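Long-range contacts in alginate lyase A1-II' (Sphingomonas sp. A1, PDB 2CWS), which probably depolymerises alginate as a polysaccharide lyase of family 7, this chain being the lyase domain of a longer protein: residues Pro66-Glu72 with Tyr199-Tyr205; Leu93-Gln99 with Ile217-Leu223; Asn120-Leu124 with Trp193-Tyr198. The contacts are given in a common frame with arbitrary orientation. Where two conformers were deposited one is given. Numbering follows the deposited sequence.

In the fold
The three contacts belong to one two-sheet β-sandwich. Interaction 1 is buried near the centre of the chain; it pairs 66-72 with 199-205 in one sheet, with charged and aromatic groups on one face. Interaction 2 pairs 93-99 with 217-223 in the other sheet and is only partly buried, with mostly apolar side chains on its inner face and mainly polar ones, among them lysines and serines, on the other. The two meet between the sheets, where Leu70 touches Leu223. Interaction 3 shares strand 197-202 with interaction 1 and is also buried, but about 15 Å from the chain's centre; it is mainly apolar packing, with a CH-pi contact of Leu124 on Trp193 and no hydrogen bond across its segments.

Interaction 1: residues Pro66-Glu72 with Tyr199-Tyr205; sequences PRSELRE and YFKAGNY. With SO4 (sulfate ion), chain B; SO4 (sulfate ion), chain C.
This is an antiparallel strand pair in a sheet of the concanavalin-like β-sandwich. The axes of 67-72 and 199-202 approach to 4.7 Å at 154°. Ser68/Asn204 and Leu70/Ala202 are hydrogen-bonded pairs (Ser68 N to Asn204 O 2.9 Å, Leu70 N to Ala202 O 2.8 Å); Arg67/Tyr205, Glu69/Gly203 and Arg71/Lys201 are the non-hydrogen-bonded ones. At the corner, Gly203 has phi/psi 157/-122, and a CB would collide with Ser68 O and Glu69 CA. Tyr205, with chi1 t, offers its ring to Arg67 (chi1-chi3 p, t, p), whose guanidinium stacks flat on it, centres 3.8 Å apart and planes at 18°. Lys201 (chi1 m) sends NZ to Glu69 OE1 at 2.8 Å, and Arg67 NH1 reaches the same OE1 at 2.8 Å; this salt-bridge network holds two cations side by side, and Lys201 NZ also bonds Gln18. The guanidinium of Arg71 (t, m, t) lies flat on the Tyr199 ring (chi1 p), centres 3.7 Å apart and planes at 5°; both stacks are cation-pi contacts. Glu72 N bonds Phe200 O (2.9 Å), and with chi1 and chi2 both t the extended side chain accepts Phe200 N at OE1 (2.8 Å). Both arginines hold sulfates, probably from the crystallisation liquor; a positively charged face is consistent with binding a polyanion such as alginate. Sulfate B takes Arg67 NH2 at O4 (2.8 Å) and Tyr205 OH at O3 (2.7 Å).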
loop_
_atom_site.group_PDB
_atom_site.type_symbol
_atom_site.label_atom_id
_atom_site.label_comp_id
_atom_site.label_asym_id
_atom_site.label_seq_id
_atom_site.Cartn_x
_atom_site.Cartn_y
_atom_site.Cartn_z
ATOM N N PRO A 66 -2.974 -5.085 11.766
ATOM C CA PRO A 66 -3.438 -3.684 11.806
ATOM C C PRO A 66 -2.677 -2.807 10.797
ATOM O O PRO A 66 -1.560 -3.154 10.335
ATOM C CB PRO A 66 -3.077 -3.274 13.253
ATOM C CG PRO A 66 -1.802 -4.074 13.518
ATOM C CD PRO A 66 -2.013 -5.394 12.821
ATOM N N ARG A 67 -3.272 -1.670 10.468
ATOM C CA ARG A 67 -2.662 -0.771 9.480
ATOM C C ARG A 67 -3.004 0.682 9.794
ATOM O O ARG A 67 -4.067 1.005 10.325
ATOM C CB ARG A 67 -3.133 -1.097 8.060
ATOM C CG ARG A 67 -4.568 -0.627 7.767
ATOM C CD ARG A 67 -5.075 -1.280 6.509
ATOM N NE ARG A 67 -5.447 -2.697 6.674
ATOM C CZ ARG A 67 -5.258 -3.682 5.829
ATOM N NH1 ARG A 67 -4.508 -3.534 4.724
ATOM N NH2 ARG A 67 -5.807 -4.866 6.125
ATOM N N SER A 68 -2.089 1.533 9.332
ATOM C CA SER A 68 -2.386 2.962 9.072
ATOM C C SER A 68 -1.991 3.117 7.598
ATOM O O SER A 68 -0.798 3.113 7.307
ATOM C CB SER A 68 -1.570 3.860 9.992
ATOM O OG SER A 68 -1.862 5.206 9.664
ATOM N N GLU A 69 -2.984 3.134 6.697
ATOM C CA GLU A 69 -2.683 2.874 5.295
ATOM C C GLU A 69 -3.668 3.678 4.421
ATOM O O GLU A 69 -4.868 3.683 4.712
ATOM C CB GLU A 69 -2.735 1.380 4.992
ATOM C CG GLU A 69 -2.187 0.963 3.623
ATOM C CD GLU A 69 -2.313 -0.523 3.362
ATOM O OE1 GLU A 69 -3.324 -1.140 3.771
ATOM O OE2 GLU A 69 -1.392 -1.087 2.711
ATOM N N LEU A 70 -3.136 4.302 3.359
ATOM C CA LEU A 70 -3.978 4.957 2.386
ATOM C C LEU A 70 -4.494 3.957 1.366
ATOM O O LEU A 70 -3.804 3.008 0.992
ATOM C CB LEU A 70 -3.171 6.050 1.631
ATOM C CG LEU A 70 -2.647 7.169 2.472
ATOM C CD1 LEU A 70 -1.728 8.068 1.667
ATOM C CD2 LEU A 70 -3.801 8.017 3.110
ATOM N N ARG A 71 -5.709 4.198 0.903
ATOM C CA ARG A 71 -6.446 3.362 -0.052
ATOM C C ARG A 71 -6.893 4.266 -1.180
ATOM O O ARG A 71 -7.618 5.266 -0.946
ATOM C CB ARG A 71 -7.639 2.748 0.744
ATOM C CG ARG A 71 -8.501 1.703 0.026
ATOM C CD ARG A 71 -9.365 2.202 -1.156
ATOM N NE ARG A 71 -10.421 1.220 -1.373
ATOM C CZ ARG A 71 -11.060 1.044 -2.518
ATOM N NH1 ARG A 71 -10.788 1.798 -3.588
ATOM N NH2 ARG A 71 -11.987 0.070 -2.583
ATOM N N GLU A 72 -6.469 3.969 -2.405
ATOM C CA GLU A 72 -6.737 4.840 -3.545
ATOM C C GLU A 72 -8.217 4.894 -3.846
ATOM O O GLU A 72 -8.890 3.848 -3.909
ATOM C CB GLU A 72 -5.999 4.311 -4.781
ATOM C CG GLU A 72 -6.270 5.150 -6.031
ATOM C CD GLU A 72 -5.790 4.462 -7.295
ATOM O OE1 GLU A 72 -5.469 3.270 -7.288
ATOM O OE2 GLU A 72 -5.785 5.203 -8.346
ATOM N N TYR A 199 -6.890 -1.317 -6.967
ATOM C CA TYR A 199 -6.605 -0.003 -6.420
ATOM C C TYR A 199 -5.246 -0.059 -5.718
ATOM O O TYR A 199 -4.810 -1.112 -5.212
ATOM C CB TYR A 199 -7.706 0.467 -5.459
ATOM C CG TYR A 199 -7.963 -0.420 -4.280
ATOM C CD1 TYR A 199 -8.963 -1.393 -4.347
ATOM C CD2 TYR A 199 -7.244 -0.340 -3.102
ATOM C CE1 TYR A 199 -9.236 -2.229 -3.292
ATOM C CE2 TYR A 199 -7.483 -1.167 -2.041
ATOM C CZ TYR A 199 -8.476 -2.142 -2.126
ATOM O OH TYR A 199 -8.713 -2.950 -1.048
ATOM N N PHE A 200 -4.570 1.090 -5.701
ATOM C CA PHE A 200 -3.305 1.205 -4.991
ATOM C C PHE A 200 -3.527 1.411 -3.500
ATOM O O PHE A 200 -4.565 1.942 -3.062
ATOM C CB PHE A 200 -2.491 2.370 -5.541
ATOM C CG PHE A 200 -1.913 2.153 -6.932
ATOM C CD1 PHE A 200 -2.295 2.909 -8.022
ATOM C CD2 PHE A 200 -0.936 1.171 -7.101
ATOM C CE1 PHE A 200 -1.716 2.717 -9.254
ATOM C CE2 PHE A 200 -0.355 0.997 -8.363
ATOM C CZ PHE A 200 -0.728 1.746 -9.434
ATOM N N LYS A 201 -2.499 1.051 -2.703
ATOM C CA LYS A 201 -2.449 1.385 -1.290
ATOM C C LYS A 201 -1.028 1.796 -0.952
ATOM O O LYS A 201 -0.064 1.318 -1.591
ATOM C CB LYS A 201 -2.823 0.187 -0.374
ATOM C CG LYS A 201 -4.128 -0.489 -0.756
ATOM C CD LYS A 201 -4.678 -1.353 0.381
ATOM C CE LYS A 201 -5.509 -0.492 1.345
ATOM N NZ LYS A 201 -5.828 -1.257 2.581
ATOM N N ALA A 202 -0.872 2.623 0.080
ATOM C CA ALA A 202 0.469 3.018 0.540
ATOM C C ALA A 202 0.358 3.434 1.988
ATOM O O ALA A 202 -0.547 4.197 2.359
ATOM C CB ALA A 202 1.002 4.190 -0.286
ATOM N N GLY A 203 1.318 2.969 2.806
ATOM C CA GLY A 203 1.344 3.403 4.197
ATOM C C GLY A 203 2.076 2.388 5.053
ATOM O O GLY A 203 3.261 2.099 4.763
ATOM N N ASN A 204 1.392 1.862 6.081
ATOM C CA ASN A 204 2.083 1.048 7.105
ATOM C C ASN A 204 1.111 -0.042 7.519
ATOM O O ASN A 204 0.256 0.147 8.376
ATOM C CB ASN A 204 2.452 1.942 8.271
ATOM C CG ASN A 204 3.127 1.246 9.419
ATOM O OD1 ASN A 204 3.324 1.947 10.486
ATOM N ND2 ASN A 204 3.424 0.007 9.319
ATOM N N TYR A 205 1.281 -1.247 6.941
ATOM C CA TYR A 205 0.412 -2.383 7.201
ATOM C C TYR A 205 1.304 -3.365 7.979
ATOM O O TYR A 205 2.217 -3.981 7.415
ATOM C CB TYR A 205 -0.087 -2.922 5.882
ATOM C CG TYR A 205 -0.963 -4.171 5.946
ATOM C CD1 TYR A 205 -1.759 -4.481 7.038
ATOM C CD2 TYR A 205 -0.995 -4.988 4.825
ATOM C CE1 TYR A 205 -2.572 -5.605 7.015
ATOM C CE2 TYR A 205 -1.796 -6.117 4.785
ATOM C CZ TYR A 205 -2.556 -6.436 5.907
ATOM O OH TYR A 205 -3.387 -7.527 5.902
HETATM S S SO4 B . -5.246 -7.100 3.077
HETATM O O1 SO4 B . -4.759 -5.657 2.661
HETATM O O2 SO4 B . -6.039 -7.726 2.042
HETATM O O3 SO4 B . -4.132 -7.940 3.315
HETATM O O4 SO4 B . -6.067 -6.997 4.279
HETATM S S SO4 C . -12.833 -0.723 0.865
HETATM O O1 SO4 C . -11.391 -0.095 0.954
HETATM O O2 SO4 C . -13.777 0.326 1.021
HETATM O O3 SO4 C . -13.009 -1.423 -0.316
HETATM O O4 SO4 C . -12.761 -1.650 2.008
#

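Interaction 2: residues Leu93-Gln99 with Ile217-Leu223; sequences LSGKTVQ and IAKLYSL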
loop_
_atom_site.group_PDB
_atom_site.type_symbol
_atom_site.label_atom_id
_atom_site.label_comp_id
_atom_site.label_asym_id
_atom_site.label_seq_id
_atom_site.Cartn_x
_atom_site.Cartn_y
_atom_site.Cartn_z
ATOM N N LEU A 93 6.375 6.540 -5.297
ATOM C CA LEU A 93 6.490 7.133 -3.971
ATOM C C LEU A 93 7.959 7.167 -3.599
ATOM O O LEU A 93 8.801 6.408 -4.110
ATOM C CB LEU A 93 5.620 6.392 -2.930
ATOM C CG LEU A 93 5.928 4.891 -2.709
ATOM C CD1 LEU A 93 7.091 4.642 -1.742
ATOM C CD2 LEU A 93 4.676 4.256 -2.096
ATOM N N SER A 94 8.261 8.010 -2.619
ATOM C CA SER A 94 9.559 7.979 -1.961
ATOM C C SER A 94 9.294 7.953 -0.461
ATOM O O SER A 94 8.369 8.638 -0.003
ATOM C CB SER A 94 10.534 9.092 -2.356
ATOM O OG SER A 94 10.039 10.311 -1.875
ATOM N N GLY A 95 10.030 7.154 0.257
ATOM C CA GLY A 95 9.717 6.988 1.676
ATOM C C GLY A 95 10.775 6.227 2.394
ATOM O O GLY A 95 11.860 5.929 1.847
ATOM N N LYS A 96 10.499 5.873 3.636
ATOM C CA LYS A 96 11.397 5.075 4.444
ATOM C C LYS A 96 10.584 4.397 5.550
ATOM O O LYS A 96 9.508 4.853 5.898
ATOM C CB LYS A 96 12.544 5.864 5.116
ATOM C CG LYS A 96 12.054 7.012 6.014
ATOM C CD LYS A 96 13.133 7.572 6.918
ATOM C CE LYS A 96 14.132 8.302 6.068
ATOM N NZ LYS A 96 15.334 8.708 6.909
ATOM N N THR A 97 11.156 3.306 6.056
ATOM C CA THR A 97 10.582 2.675 7.261
ATOM C C THR A 97 11.487 3.051 8.396
ATOM O O THR A 97 12.701 2.813 8.370
ATOM C CB THR A 97 10.442 1.171 7.027
ATOM O OG1 THR A 97 9.414 0.953 6.046
ATOM C CG2 THR A 97 9.993 0.468 8.308
ATOM N N VAL A 98 10.879 3.631 9.436
ATOM C CA VAL A 98 11.609 4.204 10.569
ATOM C C VAL A 98 11.727 3.216 11.716
ATOM O O VAL A 98 12.765 3.201 12.391
ATOM C CB VAL A 98 10.870 5.482 11.044
ATOM C CG1 VAL A 98 11.445 6.007 12.368
ATOM C CG2 VAL A 98 10.892 6.561 9.943
ATOM N N GLN A 99 10.664 2.462 11.979
ATOM C CA GLN A 99 10.606 1.583 13.145
ATOM C C GLN A 99 9.756 0.369 12.747
ATOM O O GLN A 99 8.732 0.533 12.070
ATOM C CB GLN A 99 9.949 2.313 14.338
ATOM C CG GLN A 99 9.824 1.426 15.577
ATOM C CD GLN A 99 9.145 2.229 16.682
ATOM O OE1 GLN A 99 9.699 3.248 17.151
ATOM N NE2 GLN A 99 7.989 1.791 17.183
ATOM N N ILE A 217 6.577 2.476 12.310
ATOM C CA ILE A 217 6.483 3.808 11.708
ATOM C C ILE A 217 7.009 3.718 10.289
ATOM O O ILE A 217 8.139 3.268 10.088
ATOM C CB ILE A 217 7.309 4.846 12.473
ATOM C CG1 ILE A 217 6.853 4.993 13.937
ATOM C CG2 ILE A 217 7.277 6.189 11.750
ATOM C CD1 ILE A 217 7.833 5.791 14.810
ATOM N N ALA A 218 6.208 4.193 9.341
ATOM C CA ALA A 218 6.666 4.345 7.958
ATOM C C ALA A 218 6.393 5.783 7.531
ATOM O O ALA A 218 5.442 6.409 8.023
ATOM C CB ALA A 218 5.946 3.393 7.003
ATOM N N LYS A 219 7.235 6.298 6.628
ATOM C CA LYS A 219 7.144 7.643 6.138
ATOM C C LYS A 219 7.084 7.706 4.630
ATOM O O LYS A 219 7.715 6.864 3.946
ATOM C CB LYS A 219 8.421 8.439 6.554
ATOM C CG LYS A 219 8.384 8.845 8.005
ATOM C CD LYS A 219 9.657 9.620 8.406
ATOM C CE LYS A 219 9.445 10.303 9.753
ATOM N NZ LYS A 219 10.645 11.131 10.146
ATOM N N LEU A 220 6.380 8.717 4.135
ATOM C CA LEU A 220 6.399 9.064 2.711
ATOM C C LEU A 220 6.776 10.548 2.587
ATOM O O LEU A 220 6.287 11.397 3.308
ATOM C CB LEU A 220 5.043 8.816 2.056
ATOM C CG LEU A 220 4.626 7.321 1.991
ATOM C CD1 LEU A 220 3.228 7.182 1.446
ATOM C CD2 LEU A 220 5.600 6.521 1.153
ATOM N N TYR A 221 7.630 10.802 1.566
ATOM C CA TYR A 221 8.016 12.169 1.208
ATOM C C TYR A 221 7.374 12.598 -0.107
ATOM O O TYR A 221 7.227 13.780 -0.357
ATOM C CB TYR A 221 9.551 12.290 1.054
ATOM C CG TYR A 221 10.258 12.031 2.374
ATOM C CD1 TYR A 221 10.759 10.768 2.650
ATOM C CD2 TYR A 221 10.379 13.020 3.330
ATOM C CE1 TYR A 221 11.383 10.490 3.843
ATOM C CE2 TYR A 221 11.009 12.734 4.531
ATOM C CZ TYR A 221 11.504 11.495 4.788
ATOM O OH TYR A 221 12.151 11.184 5.970
ATOM N N SER A 222 6.939 11.635 -0.926
ATOM C CA SER A 222 6.223 11.948 -2.168
ATOM C C SER A 222 5.337 10.733 -2.481
ATOM O O SER A 222 5.694 9.602 -2.102
ATOM C CB SER A 222 7.184 12.272 -3.309
ATOM O OG SER A 222 8.028 11.181 -3.544
ATOM N N LEU A 223 4.223 10.998 -3.176
ATOM C CA LEU A 223 3.255 9.912 -3.486
ATOM C C LEU A 223 2.383 10.397 -4.613
ATOM O O LEU A 223 1.709 11.425 -4.465
ATOM C CB LEU A 223 2.376 9.618 -2.266
ATOM C CG LEU A 223 1.250 8.584 -2.474
ATOM C CD1 LEU A 223 1.791 7.212 -2.835
ATOM C CD2 LEU A 223 0.365 8.538 -1.233
#
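Leu93 opens the pairing opposite Leu223: its CD1 lies 3.8 Å from Leu220 CD2 and its CB 3.9 Å from Leu223 CD1. At Ser94 the register slips. Tyr221 and Ser222 both face this one residue, a classic bulge in which Ser94 O takes Tyr221 N at 2.8 Å and, weakly, Ser222 N at 3.4 Å; the hydroxyls Ser94 OG and Ser222 OG bond at 2.8 Å. Gly95 follows, its CA only 4.0 Å from Leu220 CA, where a CB would run into Lys219 O. Lys96 restores regular antiparallel bonding, its O receiving Lys219 N at 2.8 Å and its N giving to Lys219 O at 3.0 Å. Thr97 sits beside Ala218 and turns its hydroxyl to Tyr162. A second classic bulge comes next: Val98 N (2.8 Å) and Gln99 N (3.3 Å) share Ile217 O, while Gln99 O accepts Ile217 N at 2.9 Å. Strand 88-99 is flanked on its other edge by 162-169, and strand 215-228 by 49-54; near the latter, Asp44 and Asp46 form salt bridges with Lys219. On the inner face, Leu93, Leu220 and Leu223 pack on Ala202 of strand 197-202 in the facing sheet.

Interaction 3: residues Asn120-Leu124 with Trp193-Tyr198; sequences NAPPL and WKNLKY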
loop_
_atom_site.group_PDB
_atom_site.type_symbol
_atom_site.label_atom_id
_atom_site.label_comp_id
_atom_site.label_asym_id
_atom_site.label_seq_id
_atom_site.Cartn_x
_atom_site.Cartn_y
_atom_site.Cartn_z
ATOM N N ASN A 120 -14.416 -7.992 -1.566
ATOM C CA ASN A 120 -12.995 -8.198 -1.457
ATOM C C ASN A 120 -12.501 -9.288 -2.435
ATOM O O ASN A 120 -13.162 -10.228 -2.890
ATOM C CB ASN A 120 -12.553 -8.430 -0.004
ATOM C CG ASN A 120 -11.018 -8.453 0.159
ATOM O OD1 ASN A 120 -10.325 -7.438 -0.035
ATOM N ND2 ASN A 120 -10.425 -9.599 0.510
ATOM N N ALA A 121 -11.249 -9.071 -2.761
ATOM C CA ALA A 121 -10.466 -10.009 -3.613
ATOM C C ALA A 121 -9.037 -9.932 -3.151
ATOM O O ALA A 121 -8.700 -9.097 -2.276
ATOM C CB ALA A 121 -10.683 -9.666 -5.055
ATOM N N PRO A 122 -8.148 -10.809 -3.612
ATOM C CA PRO A 122 -6.797 -10.824 -3.050
ATOM C C PRO A 122 -5.961 -9.610 -3.396
ATOM O O PRO A 122 -6.184 -8.974 -4.422
ATOM C CB PRO A 122 -6.152 -12.093 -3.688
ATOM C CG PRO A 122 -7.367 -12.939 -4.051
ATOM C CD PRO A 122 -8.386 -11.947 -4.529
ATOM N N PRO A 123 -4.946 -9.424 -2.571
ATOM C CA PRO A 123 -3.882 -8.467 -3.004
ATOM C C PRO A 123 -3.257 -9.036 -4.266
ATOM O O PRO A 123 -3.196 -10.244 -4.434
ATOM C CB PRO A 123 -2.888 -8.452 -1.872
ATOM C CG PRO A 123 -3.265 -9.565 -0.970
ATOM C CD PRO A 123 -4.629 -10.092 -1.309
ATOM N N LEU A 124 -2.777 -8.105 -5.098
ATOM C CA LEU A 124 -1.950 -8.487 -6.250
ATOM C C LEU A 124 -0.461 -8.237 -6.005
ATOM O O LEU A 124 0.351 -9.133 -6.205
ATOM C CB LEU A 124 -2.396 -7.703 -7.493
ATOM C CG LEU A 124 -1.500 -7.950 -8.748
ATOM C CD1 LEU A 124 -1.638 -9.411 -9.223
ATOM C CD2 LEU A 124 -1.855 -6.960 -9.843
ATOM N N TRP A 193 -7.461 -12.898 -13.483
ATOM C CA TRP A 193 -7.204 -11.517 -13.033
ATOM C C TRP A 193 -7.939 -10.497 -13.900
ATOM O O TRP A 193 -8.158 -9.379 -13.459
ATOM C CB TRP A 193 -5.718 -11.230 -13.029
ATOM C CG TRP A 193 -4.891 -11.869 -11.959
ATOM C CD1 TRP A 193 -3.987 -12.885 -12.172
ATOM C CD2 TRP A 193 -4.850 -11.565 -10.561
ATOM N NE1 TRP A 193 -3.371 -13.244 -10.974
ATOM C CE2 TRP A 193 -3.908 -12.417 -9.983
ATOM C CE3 TRP A 193 -5.527 -10.637 -9.748
ATOM C CZ2 TRP A 193 -3.591 -12.407 -8.618
ATOM C CZ3 TRP A 193 -5.203 -10.632 -8.390
ATOM C CH2 TRP A 193 -4.267 -11.497 -7.831
ATOM N N LYS A 194 -8.372 -10.857 -15.102
ATOM C CA LYS A 194 -9.169 -9.930 -15.894
ATOM C C LYS A 194 -10.560 -9.752 -15.308
ATOM O O LYS A 194 -11.244 -8.810 -15.728
ATOM C CB LYS A 194 -9.307 -10.426 -17.345
ATOM C CG LYS A 194 -7.994 -10.467 -18.130
ATOM C CD LYS A 194 -8.261 -10.927 -19.550
ATOM C CE LYS A 194 -7.013 -11.140 -20.361
ATOM N NZ LYS A 194 -7.332 -11.393 -21.810
ATOM N N ASN A 195 -10.982 -10.603 -14.373
ATOM C CA ASN A 195 -12.312 -10.476 -13.733
ATOM C C ASN A 195 -12.258 -9.763 -12.397
ATOM O O ASN A 195 -13.252 -9.778 -11.657
ATOM C CB ASN A 195 -12.890 -11.886 -13.515
ATOM C CG ASN A 195 -13.175 -12.566 -14.867
ATOM O OD1 ASN A 195 -13.610 -11.889 -15.803
ATOM N ND2 ASN A 195 -12.901 -13.866 -14.919
ATOM N N LEU A 196 -11.130 -9.092 -12.128
ATOM C CA LEU A 196 -10.986 -8.254 -10.944
ATOM C C LEU A 196 -10.634 -6.849 -11.398
ATOM O O LEU A 196 -10.090 -6.630 -12.472
ATOM C CB LEU A 196 -9.913 -8.821 -10.020
ATOM C CG LEU A 196 -10.236 -10.197 -9.478
ATOM C CD1 LEU A 196 -9.047 -10.644 -8.613
ATOM C CD2 LEU A 196 -11.511 -10.214 -8.638
ATOM N N LYS A 197 -10.912 -5.892 -10.497
ATOM C CA LYS A 197 -10.401 -4.529 -10.599
ATOM C C LYS A 197 -9.389 -4.333 -9.493
ATOM O O LYS A 197 -9.101 -5.251 -8.703
ATOM C CB LYS A 197 -11.551 -3.535 -10.458
ATOM C CG LYS A 197 -12.694 -3.895 -11.428
ATOM C CD LYS A 197 -12.348 -3.588 -12.867
ATOM C CE LYS A 197 -12.292 -2.120 -13.196
ATOM N NZ LYS A 197 -13.581 -1.351 -13.320
ATOM N N TYR A 198 -8.779 -3.138 -9.444
ATOM C CA TYR A 198 -7.591 -2.899 -8.626
ATOM C C TYR A 198 -7.579 -1.495 -8.081
ATOM O O TYR A 198 -8.159 -0.560 -8.668
ATOM C CB TYR A 198 -6.254 -3.059 -9.475
ATOM C CG TYR A 198 -6.243 -4.423 -10.152
ATOM C CD1 TYR A 198 -5.787 -5.534 -9.418
ATOM C CD2 TYR A 198 -6.762 -4.624 -11.424
ATOM C CE1 TYR A 198 -5.806 -6.802 -9.997
ATOM C CE2 TYR A 198 -6.827 -5.874 -11.989
ATOM C CZ TYR A 198 -6.359 -6.962 -11.290
ATOM O OH TYR A 198 -6.383 -8.228 -11.796
#
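No backbone hydrogen bond joins these segments. The nearest CA pairs are Ala121-Leu196 at 7.6 Å and Leu124-Tyr198 at 8.3 Å, because strand 106-114 runs between them and pairs with both. Residues 193-194 end a 3-10 turn that leads into strand 197-202. The carbonyl O of Trp193 holds this turn together, receiving Leu196 N at 3.3 Å and the hydroxyl Tyr198 OH at 2.7 Å. Side chains do the bridging. Leu124 is central: its CD1 sits over the six-membered ring of Trp193, 3.6 Å from the centroid and 12° off the normal, a CH-pi contact, and its CD2 lies 4.0 Å from Tyr198 CE1. Within the β-sandwich this is where the loop after helix 186-189 folds against the sheet; Phe186 of that helix meets Trp193 edge-to-face, and Trp193 NE1 bonds Gln140 O. The edge of the indole approaches the backbone of 120-124, with CH2 of Trp193 3.8 Å from Pro123 O. Leu196 extends the apolar contact, its CD2 at 3.7 Å from Ala121 CB and its CD1 at 4.3 Å from Pro122 CD. The CA-to-CB bond of Pro123 points away from 193-198, and Pro123 CD lies 4.3 Å from O2 of sulfate B.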